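Local coordinates for protein pyridine synthase TbtD (Thermobispora bispora, PDB 5WA4) that probably builds the central pyridine ring of the thiopeptide antibiotic thiomuracin by a formal [4+2] aza-cycloaddition, engaging the leader peptide of its substrate, at residues E[197-202]-E[207-212]. Sequence-based numbering, arbitrary orientation.
Sequences AYLARR and RLRELW
A helical hairpin turns here: after helix 184-201 and a short link, helix 205-218 runs back, segments 197-201 and 207-212 lying at 137° to one another, with Leu199 wedged between Leu208, Arg209 and Trp212. The two methyls of Leu199 divide the work. CD2 packs 3.7 Å from CZ3 of Trp212 and touches CD2 of Leu208, while CD1 lies 3.6 Å from CG of Arg209 and beside its NH1. Arg209 reaches this place because its chain bends at chi3 (-51°), bringing its end back toward the first helix, where NH1 forms a salt bridge with Glu196; NH2 pairs with Glu196 of a neighbouring subunit.

The side chains of Tyr198 and Trp212 cross at about a right angle, yet their ring planes are nearly parallel: CH2 of Trp212 comes to the tyrosine edge, near its plane, 3.9 Å from CE2 of Tyr198. The indole also touches the bound leader peptide. On the Arg202 side, CD2 of Leu208 sits over the centre of one guanidinium face, 3.8 Å from CZ. Two bonds hold that guanidinium, NH1 to the Tyr198 OH (2.9 Å, nearly in the guanidinium plane) and NE to Asp204 in the link, which should restrict its rotation against the leucine methyl.

Helix 332-352 packs against the hairpin, its His333 bonded to the Tyr198 hydroxyl, Phe336 stacked on the tyrosine ring and His340 meeting Trp212.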
loop_
_atom_site.group_PDB
_atom_site.type_symbol
_atom_site.label_atom_id
_atom_site.label_comp_id
_atom_site.label_asym_id
_atom_site.label_seq_id
_atom_site.Cartn_x
_atom_site.Cartn_y
_atom_site.Cartn_z
ATOM N N ALA E 197 -16.493 -11.786 4.308
ATOM C CA ALA E 197 -15.899 -11.216 3.111
ATOM C C ALA E 197 -16.892 -10.278 2.423
ATOM O O ALA E 197 -16.549 -9.171 2.014
ATOM C CB ALA E 197 -15.462 -12.321 2.180
ATOM N N TYR E 198 -18.131 -10.747 2.322
ATOM C CA TYR E 198 -19.271 -9.953 1.871
ATOM C C TYR E 198 -19.548 -8.758 2.758
ATOM O O TYR E 198 -19.761 -7.669 2.260
ATOM C CB TYR E 198 -20.535 -10.819 1.814
ATOM C CG TYR E 198 -21.811 -10.117 1.396
ATOM C CD1 TYR E 198 -21.979 -9.646 0.101
ATOM C CD2 TYR E 198 -22.870 -9.983 2.276
ATOM C CE1 TYR E 198 -23.140 -9.040 -0.302
ATOM C CE2 TYR E 198 -24.071 -9.366 1.887
ATOM C CZ TYR E 198 -24.201 -8.900 0.590
ATOM O OH TYR E 198 -25.385 -8.298 0.179
ATOM N N LEU E 199 -19.574 -8.953 4.072
ATOM C CA LEU E 199 -19.974 -7.850 4.938
ATOM C C LEU E 199 -18.950 -6.707 4.846
ATOM O O LEU E 199 -19.317 -5.546 4.724
ATOM C CB LEU E 199 -20.168 -8.333 6.370
ATOM C CG LEU E 199 -21.390 -9.237 6.594
ATOM C CD1 LEU E 199 -21.297 -9.913 7.937
ATOM C CD2 LEU E 199 -22.639 -8.455 6.540
ATOM N N ALA E 200 -17.670 -7.042 4.838
ATOM C CA ALA E 200 -16.617 -6.041 4.665
ATOM C C ALA E 200 -16.728 -5.238 3.351
ATOM O O ALA E 200 -16.257 -4.106 3.268
ATOM C CB ALA E 200 -15.275 -6.712 4.741
ATOM N N ARG E 201 -17.339 -5.827 2.328
ATOM C CA ARG E 201 -17.567 -5.135 1.061
ATOM C C ARG E 201 -18.682 -4.066 1.146
ATOM O O ARG E 201 -18.704 -3.118 0.348
ATOM C CB ARG E 201 -17.910 -6.152 -0.043
ATOM C CG ARG E 201 -16.739 -7.048 -0.505
ATOM C CD ARG E 201 -17.161 -8.121 -1.542
ATOM N NE ARG E 201 -17.665 -7.550 -2.796
ATOM C CZ ARG E 201 -16.920 -7.197 -3.847
ATOM N NH1 ARG E 201 -15.602 -7.370 -3.838
ATOM N NH2 ARG E 201 -17.506 -6.687 -4.929
ATOM N N ARG E 202 -19.608 -4.237 2.092
ATOM C CA ARG E 202 -20.767 -3.347 2.235
ATOM C C ARG E 202 -20.466 -2.266 3.253
ATOM O O ARG E 202 -19.990 -2.569 4.358
ATOM C CB ARG E 202 -22.030 -4.122 2.658
ATOM C CG ARG E 202 -22.800 -4.704 1.490
ATOM C CD ARG E 202 -24.033 -5.493 1.935
ATOM N NE ARG E 202 -25.179 -4.660 2.326
ATOM C CZ ARG E 202 -26.449 -4.994 2.108
ATOM N NH1 ARG E 202 -26.747 -6.138 1.497
ATOM N NH2 ARG E 202 -27.424 -4.185 2.495
ATOM N N ARG E 207 -23.913 -2.953 10.412
ATOM C CA ARG E 207 -25.328 -2.875 10.740
ATOM C C ARG E 207 -26.072 -4.112 10.232
ATOM O O ARG E 207 -27.059 -4.548 10.827
ATOM C CB ARG E 207 -25.967 -1.593 10.191
ATOM C CG ARG E 207 -27.491 -1.660 10.063
ATOM C CD ARG E 207 -28.152 -0.336 10.426
ATOM N NE ARG E 207 -27.349 0.823 10.035
ATOM C CZ ARG E 207 -26.662 1.592 10.881
ATOM N NH1 ARG E 207 -26.680 1.339 12.187
ATOM N NH2 ARG E 207 -25.959 2.621 10.420
ATOM N N LEU E 208 -25.598 -4.697 9.141
ATOM C CA LEU E 208 -26.272 -5.874 8.615
ATOM C C LEU E 208 -25.839 -7.111 9.408
ATOM O O LEU E 208 -26.574 -8.105 9.473
ATOM C CB LEU E 208 -25.989 -6.040 7.123
ATOM C CG LEU E 208 -26.735 -7.173 6.419
ATOM C CD1 LEU E 208 -28.213 -6.849 6.326
ATOM C CD2 LEU E 208 -26.136 -7.393 5.035
ATOM N N ARG E 209 -24.659 -7.036 10.033
ATOM C CA ARG E 209 -24.203 -8.144 10.863
ATOM C C ARG E 209 -25.162 -8.336 12.010
ATOM O O ARG E 209 -25.689 -9.431 12.202
ATOM C CB ARG E 209 -22.793 -7.936 11.405
ATOM C CG ARG E 209 -21.988 -9.230 11.352
ATOM C CD ARG E 209 -20.832 -9.286 12.323
ATOM N NE ARG E 209 -19.952 -8.126 12.264
ATOM C CZ ARG E 209 -19.051 -7.927 11.311
ATOM N NH1 ARG E 209 -18.927 -8.811 10.337
ATOM N NH2 ARG E 209 -18.275 -6.848 11.324
ATOM N N GLU E 210 -25.428 -7.280 12.765
ATOM C CA GLU E 210 -26.218 -7.499 13.963
ATOM C C GLU E 210 -27.650 -7.741 13.598
ATOM O O GLU E 210 -28.377 -8.331 14.383
ATOM C CB GLU E 210 -26.111 -6.334 14.911
ATOM C CG GLU E 210 -24.816 -6.425 15.643
ATOM C CD GLU E 210 -24.124 -5.107 15.614
ATOM O OE1 GLU E 210 -24.824 -4.082 15.778
ATOM O OE2 GLU E 210 -22.920 -5.116 15.254
ATOM N N LEU E 211 -28.065 -7.301 12.414
ATOM C CA LEU E 211 -29.379 -7.687 11.931
ATOM C C LEU E 211 -29.417 -9.217 11.813
ATOM O O LEU E 211 -30.418 -9.853 12.157
ATOM C CB LEU E 211 -29.680 -7.021 10.597
ATOM C CG LEU E 211 -30.332 -5.637 10.639
ATOM C CD1 LEU E 211 -30.324 -5.027 9.234
ATOM C CD2 LEU E 211 -31.759 -5.703 11.234
ATOM N N TRP E 212 -28.303 -9.793 11.355
ATOM C CA TRP E 212 -28.147 -11.243 11.223
ATOM C C TRP E 212 -27.911 -11.902 12.584
ATOM O O TRP E 212 -28.621 -12.838 12.932
ATOM C CB TRP E 212 -27.007 -11.575 10.246
ATOM C CG TRP E 212 -27.372 -11.277 8.799
ATOM C CD1 TRP E 212 -28.594 -10.895 8.335
ATOM C CD2 TRP E 212 -26.504 -11.323 7.648
ATOM N NE1 TRP E 212 -28.550 -10.705 6.976
ATOM C CE2 TRP E 212 -27.287 -10.951 6.531
ATOM C CE3 TRP E 212 -25.158 -11.644 7.458
ATOM C CZ2 TRP E 212 -26.760 -10.900 5.239
ATOM C CZ3 TRP E 212 -24.634 -11.586 6.169
ATOM C CH2 TRP E 212 -25.435 -11.222 5.080
#